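Local coordinates for protein superoxide dismutase (Clostridium difficile, PDB 3TJT) that probably protects the cell by converting superoxide radicals to hydrogen peroxide and oxygen at an iron site of the iron/manganese superoxide dismutase family, at residues Y15-E19 with I91-E95; H30-Y35 with H85-F89; L160-I164 with A197-Y201. All coordinates share one frame; numbering follows the deposited sequence.

In the fold
Interaction 2 is the metal-bearing contact: it pairs helix 24-46 with helix 72-90 of the alpha-hairpin domain, and H30 and H85 supply one iron ligand each. Interaction 1, with its centre about 13 Å from that of interaction 2, joins the loop that precedes the first of these helices to the loop that follows the second, so in sequence it brackets the hairpin. Interaction 3 comes later, in the C-terminal domain, where strand 161-167 meets helix 194-202; its centre lies about 18 Å from that of interaction 2 and 19 Å from that of interaction 1. I91 and F87 pack against interaction 3, joining the two domains beside the strand that carries the iron ligand D167.

Interaction 1 of 3, residues Y15-E19 with I91-E95; sequences YDALE and IMTPE
L18 projects from the 15-19 loop and lodges its forked end between the side chain of M92 and the backbone ahead of P94. The two methyls divide the work. CD1 meets the end of the methionine, 3.8 Å from M92 CE and 3.9 Å from M92 SD, while CD2 sits against the T93-P94 peptide, 3.7 Å from T93 C. The first torsion of the leucine (CG anti to the carbonyl carbon, chi1 -53°) brings the two methyls up against M92 and this peptide. M92 crosses it at about a right angle, its chain bent at the last torsion (chi3 -73°), and CB, SD and CE together form a shallow hollow for the single methyl CD1. Beside this, A17 is a small bump against the ring of P94: A17 CB lies 4.0 Å from P94 CB, and the carbonyl oxygen A17 O comes to 3.4 Å from the same ring carbon. A type I turn from D16 to E19 presents A17 and L18 as neighbouring projections. Opposite them, an ST turn in which E95 N donates to T93 OG1 (3.1 Å) curls the chain around P94. Y13 touches both L18 and M92, M27 of helix 24-46 also packs on L18, and M92 lies about 6 Å from the iron ligand H30, side chain to side chain. The contact between the two loops is apolar, with no hydrogen bond between them, so its hold depends on complementary shape and burial of carbon surface.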
ATOM      1  N   TYR A  15     -23.572   9.089  -1.754  1.00 22.97           N
ATOM      2  CA  TYR A  15     -22.330   8.763  -1.054  1.00 21.55           C
ATOM      3  C   TYR A  15     -22.551   7.908   0.197  1.00 23.12           C
ATOM      4  O   TYR A  15     -21.638   7.208   0.633  1.00 22.85           O
ATOM      5  CB  TYR A  15     -21.525  10.026  -0.720  1.00 21.94           C
ATOM      6  CG  TYR A  15     -20.843  10.660  -1.914  1.00 24.47           C
ATOM      7  CD1 TYR A  15     -19.495  10.449  -2.162  1.00 21.37           C
ATOM      8  CD2 TYR A  15     -21.553  11.459  -2.800  1.00 24.19           C
ATOM      9  CE1 TYR A  15     -18.866  11.034  -3.244  1.00 21.94           C
ATOM     10  CE2 TYR A  15     -20.938  12.041  -3.895  1.00 25.93           C
ATOM     11  CZ  TYR A  15     -19.587  11.820  -4.116  1.00 26.17           C
ATOM     12  OH  TYR A  15     -18.968  12.402  -5.200  1.00 26.12           O
ATOM     13  N   ASP A  16     -23.758   7.953   0.766  1.00 20.65           N
ATOM     14  CA  ASP A  16     -24.085   7.112   1.914  1.00 19.51           C
ATOM     15  C   ASP A  16     -24.874   5.851   1.534  1.00 19.49           C
ATOM     16  O   ASP A  16     -25.376   5.133   2.400  1.00 19.60           O
ATOM     17  CB  ASP A  16     -24.839   7.925   2.988  1.00 24.09           C
ATOM     18  CG  ASP A  16     -26.216   8.393   2.520  1.00 32.28           C
ATOM     19  OD1 ASP A  16     -26.564   8.180   1.340  1.00 26.10           O
ATOM     20  OD2 ASP A  16     -26.957   8.976   3.340  1.00 29.97           O
ATOM     21  N   ALA A  17     -24.971   5.571   0.238  1.00 22.31           N
ATOM     22  CA  ALA A  17     -25.824   4.482  -0.243  1.00 22.23           C
ATOM     23  C   ALA A  17     -25.316   3.096   0.147  1.00 24.01           C
ATOM     24  O   ALA A  17     -26.088   2.137   0.202  1.00 21.01           O
ATOM     25  CB  ALA A  17     -26.011   4.580  -1.765  1.00 19.98           C
ATOM     26  N   LEU A  18     -24.019   2.992   0.439  1.00 19.18           N
ATOM     27  CA  LEU A  18     -23.418   1.705   0.757  1.00 18.28           C
ATOM     28  C   LEU A  18     -23.245   1.467   2.262  1.00 19.69           C
ATOM     29  O   LEU A  18     -22.667   0.463   2.678  1.00 18.81           O
ATOM     30  CB  LEU A  18     -22.065   1.569   0.035  1.00 19.17           C
ATOM     31  CG  LEU A  18     -22.126   1.809  -1.474  1.00 19.28           C
ATOM     32  CD1 LEU A  18     -20.746   1.541  -2.114  1.00 19.24           C
ATOM     33  CD2 LEU A  18     -23.208   0.931  -2.130  1.00 19.52           C
ATOM     34  N   GLU A  19     -23.755   2.383   3.076  1.00 20.93           N
ATOM     35  CA  GLU A  19     -23.812   2.163   4.519  1.00 21.80           C
ATOM     36  C   GLU A  19     -24.762   0.999   4.827  1.00 24.54           C
ATOM     37  O   GLU A  19     -25.772   0.824   4.150  1.00 25.21           O
ATOM     38  CB  GLU A  19     -24.291   3.441   5.224  1.00 22.29           C
ATOM     39  CG  GLU A  19     -23.468   4.689   4.897  1.00 24.79           C
ATOM     40  CD  GLU A  19     -22.575   5.104   6.045  1.00 32.00           C
ATOM     41  OE1 GLU A  19     -22.264   4.224   6.874  1.00 40.40           O
ATOM     42  OE2 GLU A  19     -22.179   6.294   6.123  1.00 28.32           O
ATOM     43  N   ILE A  91     -19.072  -1.421  -9.772  1.00 18.29           N
ATOM     44  CA  ILE A  91     -19.319  -2.816  -9.428  1.00 17.30           C
ATOM     45  C   ILE A  91     -19.972  -2.956  -8.042  1.00 16.85           C
ATOM     46  O   ILE A  91     -20.169  -4.060  -7.537  1.00 18.63           O
ATOM     47  CB  ILE A  91     -18.030  -3.678  -9.537  1.00 17.15           C
ATOM     48  CG1 ILE A  91     -18.374  -5.139  -9.840  1.00 18.90           C
ATOM     49  CG2 ILE A  91     -17.177  -3.579  -8.267  1.00 18.77           C
ATOM     50  CD1 ILE A  91     -19.209  -5.305 -11.109  1.00 18.36           C
ATOM     51  N   MET A  92     -20.308  -1.819  -7.441  1.00 18.37           N
ATOM     52  CA  MET A  92     -21.047  -1.823  -6.185  1.00 17.00           C
ATOM     53  C   MET A  92     -22.413  -1.175  -6.383  1.00 16.28           C
ATOM     54  O   MET A  92     -22.601  -0.375  -7.300  1.00 17.50           O
ATOM     55  CB  MET A  92     -20.263  -1.085  -5.094  1.00 16.94           C
ATOM     56  CG  MET A  92     -18.893  -1.737  -4.792  1.00 17.60           C
ATOM     57  SD  MET A  92     -18.082  -0.976  -3.373  1.00 17.61           S
ATOM     58  CE  MET A  92     -17.583   0.595  -4.048  1.00 18.33           C
ATOM     59  N   THR A  93     -23.360  -1.516  -5.512  1.00 17.69           N
ATOM     60  CA  THR A  93     -24.702  -0.939  -5.607  1.00 17.76           C
ATOM     61  C   THR A  93     -25.457  -1.095  -4.288  1.00 16.89           C
ATOM     62  O   THR A  93     -25.257  -2.070  -3.564  1.00 18.29           O
ATOM     63  CB  THR A  93     -25.527  -1.636  -6.728  1.00 20.38           C
ATOM     64  OG1 THR A  93     -26.842  -1.052  -6.803  1.00 19.83           O
ATOM     65  CG2 THR A  93     -25.652  -3.121  -6.448  1.00 18.05           C
ATOM     66  N   PRO A  94     -26.342  -0.135  -3.979  1.00 17.16           N
ATOM     67  CA  PRO A  94     -27.239  -0.289  -2.827  1.00 20.28           C
ATOM     68  C   PRO A  94     -28.405  -1.241  -3.115  1.00 23.35           C
ATOM     69  O   PRO A  94     -29.090  -1.661  -2.183  1.00 21.53           O
ATOM     70  CB  PRO A  94     -27.763   1.132  -2.607  1.00 21.61           C
ATOM     71  CG  PRO A  94     -27.718   1.753  -3.954  1.00 23.70           C
ATOM     72  CD  PRO A  94     -26.483   1.186  -4.618  1.00 20.56           C
ATOM     73  N   GLU A  95     -28.625  -1.573  -4.382  1.00 20.60           N
ATOM     74  CA  GLU A  95     -29.692  -2.512  -4.746  1.00 21.83           C
ATOM     75  C   GLU A  95     -29.320  -3.955  -4.415  1.00 24.78           C
ATOM     76  O   GLU A  95     -28.143  -4.314  -4.387  1.00 23.54           O
ATOM     77  CB  GLU A  95     -30.029  -2.385  -6.234  1.00 23.26           C
ATOM     78  CG  GLU A  95     -30.315  -0.953  -6.683  1.00 24.41           C
ATOM     79  CD  GLU A  95     -31.376  -0.253  -5.834  1.00 30.98           C
ATOM     80  OE1 GLU A  95     -32.360  -0.909  -5.428  1.00 32.11           O
ATOM     81  OE2 GLU A  95     -31.229   0.961  -5.574  1.00 31.55           O
TER

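Interaction 2 of 3, residues H30-Y35 with H85-F89; sequences HHDKHY and HKFFF. With FE (Fe (III) ion), chain B.
H30 and H85 converge on the iron(III) ion, each binding it through NE2 at 2.2 Å. With CG anti to the backbone N (chi1 -156°), the H30 ring extends from its helix so that NE2 reaches the metal; H85, its CG anti to the carbonyl carbon, brings NE2 to the same ion from the other helix. The side chains cross at about a right angle, their ring planes 87° apart, and H30 NE2 lies at the edge of the H85 ring. F89 directs its edge at one face of H30 in a T-shaped contact, with F89 CZ 3.8 Å from H30 CG. F88 meets H30 rim to rim, its CE2 3.7 Å from H30 CE1, and H31 touches F89 with the edge of its imidazole, completing an aromatic cluster. H31 ND1 donates to D32 OD1 at 2.7 Å, and its NE2 is hydrogen-bonded to K9 O. Y35 receives H85 CB over its ring face in a CH-pi contact, 4.1 Å from the centroid; its OH, bonded to K9 N, also packs on K86 CB at 3.4 Å. The hydrogen bond from H85 ND1 to G81 O, together with the iron at NE2, fixes that ring's rotation. D167, H171 and a water complete the metal site. Segments 30-35 and 85-89 run nearly antiparallel, their axes at 167°, within helices 24-46 and 72-90, with F88 backed by strand 161-167 and H34 hydrogen-bonded to Y174 of the second subunit.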
ATOM      1  N   HIS A  30     -12.630   8.580  -1.181  1.00 16.11           N
ATOM      2  CA  HIS A  30     -12.191   7.612  -2.185  1.00 15.51           C
ATOM      3  C   HIS A  30     -12.513   8.138  -3.587  1.00 19.71           C
ATOM      4  O   HIS A  30     -11.677   8.088  -4.493  1.00 17.76           O
ATOM      5  CB  HIS A  30     -12.884   6.275  -1.931  1.00 17.17           C
ATOM      6  CG  HIS A  30     -12.142   5.094  -2.475  1.00 15.80           C
ATOM      7  ND1 HIS A  30     -12.627   3.809  -2.371  1.00 14.80           N
ATOM      8  CD2 HIS A  30     -10.942   4.997  -3.099  1.00 18.38           C
ATOM      9  CE1 HIS A  30     -11.767   2.969  -2.921  1.00 17.83           C
ATOM     10  NE2 HIS A  30     -10.740   3.666  -3.372  1.00 16.08           N
ATOM     11  N   HIS A  31     -13.724   8.658  -3.768  1.00 16.53           N
ATOM     12  CA  HIS A  31     -14.130   9.158  -5.079  1.00 17.21           C
ATOM     13  C   HIS A  31     -13.619  10.570  -5.366  1.00 19.33           C
ATOM     14  O   HIS A  31     -13.025  10.827  -6.417  1.00 18.19           O
ATOM     15  CB  HIS A  31     -15.667   9.119  -5.208  1.00 17.10           C
ATOM     16  CG  HIS A  31     -16.175   9.618  -6.525  1.00 18.52           C
ATOM     17  ND1 HIS A  31     -16.291  10.958  -6.824  1.00 22.24           N
ATOM     18  CD2 HIS A  31     -16.604   8.948  -7.622  1.00 21.14           C
ATOM     19  CE1 HIS A  31     -16.763  11.095  -8.050  1.00 24.79           C
ATOM     20  NE2 HIS A  31     -16.965   9.890  -8.554  1.00 22.54           N
ATOM     21  N   ASP A  32     -13.847  11.494  -4.435  1.00 18.52           N
ATOM     22  CA  ASP A  32     -13.575  12.909  -4.696  1.00 18.84           C
ATOM     23  C   ASP A  32     -12.103  13.301  -4.566  1.00 18.12           C
ATOM     24  O   ASP A  32     -11.680  14.291  -5.150  1.00 18.76           O
ATOM     25  CB  ASP A  32     -14.407  13.811  -3.778  1.00 21.15           C
ATOM     26  CG  ASP A  32     -15.905  13.629  -3.964  1.00 27.35           C
ATOM     27  OD1 ASP A  32     -16.331  12.885  -4.868  1.00 26.40           O
ATOM     28  OD2 ASP A  32     -16.666  14.232  -3.185  1.00 29.07           O
ATOM     29  N   LYS A  33     -11.338  12.547  -3.780  1.00 19.03           N
ATOM     30  CA  LYS A  33      -9.909  12.823  -3.635  1.00 18.52           C
ATOM     31  C   LYS A  33      -9.013  11.822  -4.380  1.00 17.84           C
ATOM     32  O   LYS A  33      -8.234  12.215  -5.244  1.00 19.18           O
ATOM     33  CB  LYS A  33      -9.504  12.874  -2.160  1.00 20.96           C
ATOM     34  CG  LYS A  33     -10.302  13.859  -1.333  1.00 21.84           C
ATOM     35  CD  LYS A  33     -10.106  15.284  -1.796  1.00 25.02           C
ATOM     36  CE  LYS A  33     -10.913  16.219  -0.894  1.00 32.83           C
ATOM     37  NZ  LYS A  33     -10.921  17.609  -1.409  1.00 39.15           N
ATOM     38  N   HIS A  34      -9.109  10.540  -4.035  1.00 18.36           N
ATOM     39  CA  HIS A  34      -8.193   9.546  -4.613  1.00 16.45           C
ATOM     40  C   HIS A  34      -8.439   9.328  -6.109  1.00 17.41           C
ATOM     41  O   HIS A  34      -7.529   9.454  -6.920  1.00 17.64           O
ATOM     42  CB  HIS A  34      -8.274   8.210  -3.872  1.00 15.71           C
ATOM     43  CG  HIS A  34      -7.809   8.271  -2.449  1.00 19.82           C
ATOM     44  ND1 HIS A  34      -6.479   8.150  -2.097  1.00 22.76           N
ATOM     45  CD2 HIS A  34      -8.491   8.428  -1.289  1.00 17.48           C
ATOM     46  CE1 HIS A  34      -6.364   8.233  -0.783  1.00 20.54           C
ATOM     47  NE2 HIS A  34      -7.568   8.401  -0.268  1.00 18.15           N
ATOM     48  N   TYR A  35      -9.669   8.993  -6.471  1.00 15.79           N
ATOM     49  CA  TYR A  35      -9.998   8.763  -7.879  1.00 16.39           C
ATOM     50  C   TYR A  35      -9.707  10.032  -8.688  1.00 18.72           C
ATOM     51  O   TYR A  35      -9.026   9.994  -9.726  1.00 18.95           O
ATOM     52  CB  TYR A  35     -11.454   8.277  -7.968  1.00 16.81           C
ATOM     53  CG  TYR A  35     -12.050   8.095  -9.349  1.00 16.61           C
ATOM     54  CD1 TYR A  35     -11.256   7.845 -10.477  1.00 19.12           C
ATOM     55  CD2 TYR A  35     -13.428   8.129  -9.516  1.00 20.00           C
ATOM     56  CE1 TYR A  35     -11.840   7.674 -11.743  1.00 19.55           C
ATOM     57  CE2 TYR A  35     -14.009   7.966 -10.765  1.00 19.56           C
ATOM     58  CZ  TYR A  35     -13.223   7.738 -11.868  1.00 22.73           C
ATOM     59  OH  TYR A  35     -13.855   7.570 -13.090  1.00 20.37           O
ATOM     60  N   HIS A  85     -10.763   2.556 -10.361  1.00 17.49           N
ATOM     61  CA  HIS A  85     -11.760   3.179  -9.500  1.00 16.86           C
ATOM     62  C   HIS A  85     -13.095   3.345 -10.208  1.00 18.29           C
ATOM     63  O   HIS A  85     -14.143   3.115  -9.606  1.00 17.74           O
ATOM     64  CB  HIS A  85     -11.241   4.497  -8.921  1.00 16.82           C
ATOM     65  CG  HIS A  85     -10.236   4.280  -7.839  1.00 17.27           C
ATOM     66  ND1 HIS A  85      -8.901   4.051  -8.105  1.00 17.09           N
ATOM     67  CD2 HIS A  85     -10.381   4.161  -6.497  1.00 19.06           C
ATOM     68  CE1 HIS A  85      -8.259   3.842  -6.967  1.00 19.47           C
ATOM     69  NE2 HIS A  85      -9.136   3.899  -5.979  1.00 19.72           N
ATOM     70  N   LYS A  86     -13.066   3.730 -11.478  1.00 18.21           N
ATOM     71  CA  LYS A  86     -14.314   3.792 -12.234  1.00 19.19           C
ATOM     72  C   LYS A  86     -14.989   2.423 -12.175  1.00 18.84           C
ATOM     73  O   LYS A  86     -16.189   2.318 -11.887  1.00 17.88           O
ATOM     74  CB  LYS A  86     -14.080   4.209 -13.691  1.00 19.79           C
ATOM     75  CG  LYS A  86     -15.399   4.376 -14.461  1.00 24.27           C
ATOM     76  CD  LYS A  86     -15.202   4.401 -15.974  1.00 30.93           C
ATOM     77  CE  LYS A  86     -14.284   5.512 -16.406  1.00 38.84           C
ATOM     78  NZ  LYS A  86     -14.146   5.580 -17.894  1.00 46.33           N
ATOM     79  N   PHE A  87     -14.208   1.377 -12.425  1.00 17.13           N
ATOM     80  CA  PHE A  87     -14.702   0.003 -12.391  1.00 17.14           C
ATOM     81  C   PHE A  87     -15.256  -0.362 -11.013  1.00 18.80           C
ATOM     82  O   PHE A  87     -16.339  -0.940 -10.892  1.00 17.79           O
ATOM     83  CB  PHE A  87     -13.572  -0.974 -12.778  1.00 17.66           C
ATOM     84  CG  PHE A  87     -13.986  -2.411 -12.769  1.00 19.82           C
ATOM     85  CD1 PHE A  87     -14.415  -3.028 -13.937  1.00 20.78           C
ATOM     86  CD2 PHE A  87     -13.966  -3.146 -11.601  1.00 18.57           C
ATOM     87  CE1 PHE A  87     -14.801  -4.349 -13.931  1.00 20.47           C
ATOM     88  CE2 PHE A  87     -14.367  -4.475 -11.589  1.00 20.85           C
ATOM     89  CZ  PHE A  87     -14.785  -5.075 -12.753  1.00 20.34           C
ATOM     90  N   PHE A  88     -14.498  -0.023  -9.976  1.00 16.45           N
ATOM     91  CA  PHE A  88     -14.866  -0.364  -8.603  1.00 15.33           C
ATOM     92  C   PHE A  88     -16.193   0.282  -8.169  1.00 15.21           C
ATOM     93  O   PHE A  88     -17.060  -0.386  -7.599  1.00 17.86           O
ATOM     94  CB  PHE A  88     -13.728   0.050  -7.660  1.00 17.34           C
ATOM     95  CG  PHE A  88     -13.942  -0.340  -6.227  1.00 14.99           C
ATOM     96  CD1 PHE A  88     -14.146  -1.664  -5.872  1.00 15.05           C
ATOM     97  CD2 PHE A  88     -13.903   0.625  -5.226  1.00 16.97           C
ATOM     98  CE1 PHE A  88     -14.329  -2.035  -4.538  1.00 16.31           C
ATOM     99  CE2 PHE A  88     -14.090   0.266  -3.887  1.00 18.47           C
ATOM    100  CZ  PHE A  88     -14.292  -1.060  -3.544  1.00 16.45           C
ATOM    101  N   PHE A  89     -16.346   1.576  -8.416  1.00 17.55           N
ATOM    102  CA  PHE A  89     -17.592   2.223  -8.008  1.00 17.21           C
ATOM    103  C   PHE A  89     -18.767   1.672  -8.823  1.00 20.37           C
ATOM    104  O   PHE A  89     -19.869   1.542  -8.300  1.00 19.21           O
ATOM    105  CB  PHE A  89     -17.479   3.744  -8.076  1.00 16.28           C
ATOM    106  CG  PHE A  89     -16.413   4.303  -7.158  1.00 16.66           C
ATOM    107  CD1 PHE A  89     -16.358   3.902  -5.824  1.00 18.16           C
ATOM    108  CD2 PHE A  89     -15.470   5.202  -7.623  1.00 17.86           C
ATOM    109  CE1 PHE A  89     -15.372   4.398  -4.971  1.00 19.22           C
ATOM    110  CE2 PHE A  89     -14.486   5.712  -6.770  1.00 16.17           C
ATOM    111  CZ  PHE A  89     -14.437   5.304  -5.449  1.00 15.59           C
TER
HETATM  112 FE    FE B   1      -8.758   3.042  -3.953  1.00 25.18          FE
HETATM  113  O   HOH W   1      -6.918   2.002  -4.667  1.00 16.43           O

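Interaction 3 of 3, residues L160-I164 with A197-Y201; sequences LTPII and ALENY
The Y201 ring receives I163 CD1 at its edge, near the ring plane, with CD1 4.0 Å from Y201 CD1; beyond this contact the phenol runs on to a hydrogen bond between its OH and G142 O, and S102 and A106 of helix 101-111 pack against it. The other flat group, the carboxamide of N200, lies in plane with its acceptor, I163 O. These residues join helix 194-202 to the bulged strand 161-167, outermost in this chain's antiparallel sheet of the C-terminal domain. I163 and I164 both face L136 on strand 132-138, a classic beta bulge, and there the chain turns a corner. I163 forks over the helix: CG2, anti to the backbone N, rests 3.6 Å from A197 O, while CD1 extends to Y201 CA at 3.8 Å. A197 offers only a methyl, and its CB takes I164 CG2 at 3.5 Å, a close fit. For I164 the first torsion (chi1 75°) sets CG1 between the backbone N and the carbonyl carbon, which puts CG2 anti to the carbonyl carbon and turned to A197. On the hairpin side, F87 of helix 72-90 touches both P162 and N200, and I91 also packs on N200, so the alpha-hairpin domain abuts this junction. The one hydrogen bond between the two segments binds a side chain to the backbone: N200 ND2 donates to I163 O at 3.0 Å, nearly straight at 167°, with the donor tilted 26° from the carbonyl plane.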
ATOM      1  N   LEU A 160      -6.631 -10.099 -19.459  1.00 23.68           N
ATOM      2  CA  LEU A 160      -7.691 -10.701 -18.660  1.00 23.18           C
ATOM      3  C   LEU A 160      -8.765  -9.646 -18.409  1.00 26.70           C
ATOM      4  O   LEU A 160      -8.460  -8.474 -18.210  1.00 26.75           O
ATOM      5  CB  LEU A 160      -7.134 -11.236 -17.341  1.00 22.88           C
ATOM      6  CG  LEU A 160      -6.146 -12.402 -17.470  1.00 25.49           C
ATOM      7  CD1 LEU A 160      -5.389 -12.648 -16.171  1.00 27.48           C
ATOM      8  CD2 LEU A 160      -6.862 -13.667 -17.936  1.00 28.21           C
ATOM      9  N   THR A 161     -10.026 -10.058 -18.434  1.00 21.82           N
ATOM     10  CA  THR A 161     -11.124  -9.101 -18.335  1.00 21.26           C
ATOM     11  C   THR A 161     -11.712  -9.135 -16.933  1.00 20.14           C
ATOM     12  O   THR A 161     -12.176 -10.178 -16.485  1.00 18.73           O
ATOM     13  CB  THR A 161     -12.228  -9.441 -19.352  1.00 24.62           C
ATOM     14  OG1 THR A 161     -11.692  -9.339 -20.677  1.00 27.16           O
ATOM     15  CG2 THR A 161     -13.403  -8.483 -19.213  1.00 26.52           C
ATOM     16  N   PRO A 162     -11.690  -7.987 -16.232  1.00 19.88           N
ATOM     17  CA  PRO A 162     -12.211  -7.944 -14.859  1.00 17.49           C
ATOM     18  C   PRO A 162     -13.727  -8.100 -14.847  1.00 16.07           C
ATOM     19  O   PRO A 162     -14.420  -7.439 -15.620  1.00 19.88           O
ATOM     20  CB  PRO A 162     -11.841  -6.535 -14.372  1.00 19.32           C
ATOM     21  CG  PRO A 162     -10.892  -5.986 -15.368  1.00 30.50           C
ATOM     22  CD  PRO A 162     -11.143  -6.694 -16.664  1.00 23.90           C
ATOM     23  N   ILE A 163     -14.220  -8.960 -13.964  1.00 17.88           N
ATOM     24  CA  ILE A 163     -15.648  -9.217 -13.816  1.00 18.50           C
ATOM     25  C   ILE A 163     -16.154  -8.556 -12.527  1.00 18.14           C
ATOM     26  O   ILE A 163     -17.091  -7.763 -12.558  1.00 17.67           O
ATOM     27  CB  ILE A 163     -15.932 -10.724 -13.800  1.00 18.15           C
ATOM     28  CG1 ILE A 163     -15.367 -11.375 -15.075  1.00 20.82           C
ATOM     29  CG2 ILE A 163     -17.444 -10.996 -13.674  1.00 18.67           C
ATOM     30  CD1 ILE A 163     -15.862 -10.730 -16.364  1.00 20.33           C
ATOM     31  N   ILE A 164     -15.539  -8.897 -11.396  1.00 19.03           N
ATOM     32  CA  ILE A 164     -15.639  -8.043 -10.205  1.00 16.54           C
ATOM     33  C   ILE A 164     -14.226  -7.777  -9.667  1.00 17.66           C
ATOM     34  O   ILE A 164     -13.275  -8.475 -10.020  1.00 16.94           O
ATOM     35  CB  ILE A 164     -16.533  -8.643  -9.081  1.00 19.43           C
ATOM     36  CG1 ILE A 164     -15.828  -9.789  -8.349  1.00 19.31           C
ATOM     37  CG2 ILE A 164     -17.917  -9.056  -9.631  1.00 17.63           C
ATOM     38  CD1 ILE A 164     -16.588 -10.311  -7.122  1.00 20.40           C
ATOM     39  N   ALA A 197     -21.745  -7.199 -12.872  1.00 18.44           N
ATOM     40  CA  ALA A 197     -20.786  -8.271 -13.108  1.00 19.96           C
ATOM     41  C   ALA A 197     -21.210  -9.112 -14.315  1.00 23.64           C
ATOM     42  O   ALA A 197     -20.382  -9.476 -15.155  1.00 20.44           O
ATOM     43  CB  ALA A 197     -20.640  -9.145 -11.879  1.00 20.31           C
ATOM     44  N   LEU A 198     -22.502  -9.419 -14.397  1.00 19.66           N
ATOM     45  CA  LEU A 198     -23.026 -10.182 -15.531  1.00 22.06           C
ATOM     46  C   LEU A 198     -22.788  -9.439 -16.843  1.00 22.10           C
ATOM     47  O   LEU A 198     -22.402 -10.044 -17.848  1.00 25.09           O
ATOM     48  CB  LEU A 198     -24.524 -10.462 -15.345  1.00 21.48           C
ATOM     49  CG  LEU A 198     -25.225 -11.180 -16.508  1.00 23.97           C
ATOM     50  CD1 LEU A 198     -24.610 -12.541 -16.753  1.00 24.03           C
ATOM     51  CD2 LEU A 198     -26.708 -11.320 -16.210  1.00 24.27           C
ATOM     52  N   GLU A 199     -23.010  -8.128 -16.842  1.00 21.35           N
ATOM     53  CA  GLU A 199     -22.778  -7.335 -18.042  1.00 26.00           C
ATOM     54  C   GLU A 199     -21.301  -7.340 -18.420  1.00 26.52           C
ATOM     55  O   GLU A 199     -20.954  -7.421 -19.595  1.00 25.05           O
ATOM     56  CB  GLU A 199     -23.299  -5.907 -17.890  1.00 26.21           C
ATOM     57  CG  GLU A 199     -24.825  -5.816 -17.862  1.00 30.64           C
ATOM     58  CD  GLU A 199     -25.494  -6.613 -18.985  1.00 44.84           C
ATOM     59  OE1 GLU A 199     -25.312  -6.257 -20.173  1.00 46.60           O
ATOM     60  OE2 GLU A 199     -26.215  -7.595 -18.680  1.00 48.14           O
ATOM     61  N   ASN A 200     -20.432  -7.256 -17.418  1.00 21.64           N
ATOM     62  CA  ASN A 200     -19.003  -7.376 -17.665  1.00 21.63           C
ATOM     63  C   ASN A 200     -18.647  -8.702 -18.330  1.00 23.10           C
ATOM     64  O   ASN A 200     -17.804  -8.755 -19.229  1.00 26.48           O
ATOM     65  CB  ASN A 200     -18.215  -7.228 -16.355  1.00 20.24           C
ATOM     66  CG  ASN A 200     -18.263  -5.814 -15.802  1.00 21.67           C
ATOM     67  OD1 ASN A 200     -18.595  -4.868 -16.513  1.00 22.00           O
ATOM     68  ND2 ASN A 200     -17.919  -5.663 -14.524  1.00 18.99           N
ATOM     69  N   TYR A 201     -19.285  -9.775 -17.883  1.00 20.47           N
ATOM     70  CA  TYR A 201     -19.008 -11.100 -18.419  1.00 23.60           C
ATOM     71  C   TYR A 201     -19.575 -11.240 -19.828  1.00 28.13           C
ATOM     72  O   TYR A 201     -18.943 -11.835 -20.701  1.00 28.05           O
ATOM     73  CB  TYR A 201     -19.583 -12.179 -17.501  1.00 24.25           C
ATOM     74  CG  TYR A 201     -19.158 -13.584 -17.851  1.00 25.05           C
ATOM     75  CD1 TYR A 201     -17.832 -13.975 -17.737  1.00 22.57           C
ATOM     76  CD2 TYR A 201     -20.083 -14.523 -18.297  1.00 27.72           C
ATOM     77  CE1 TYR A 201     -17.435 -15.255 -18.044  1.00 24.91           C
ATOM     78  CE2 TYR A 201     -19.694 -15.814 -18.610  1.00 26.69           C
ATOM     79  CZ  TYR A 201     -18.370 -16.171 -18.487  1.00 26.39           C
ATOM     80  OH  TYR A 201     -17.972 -17.447 -18.795  1.00 26.44           O
TER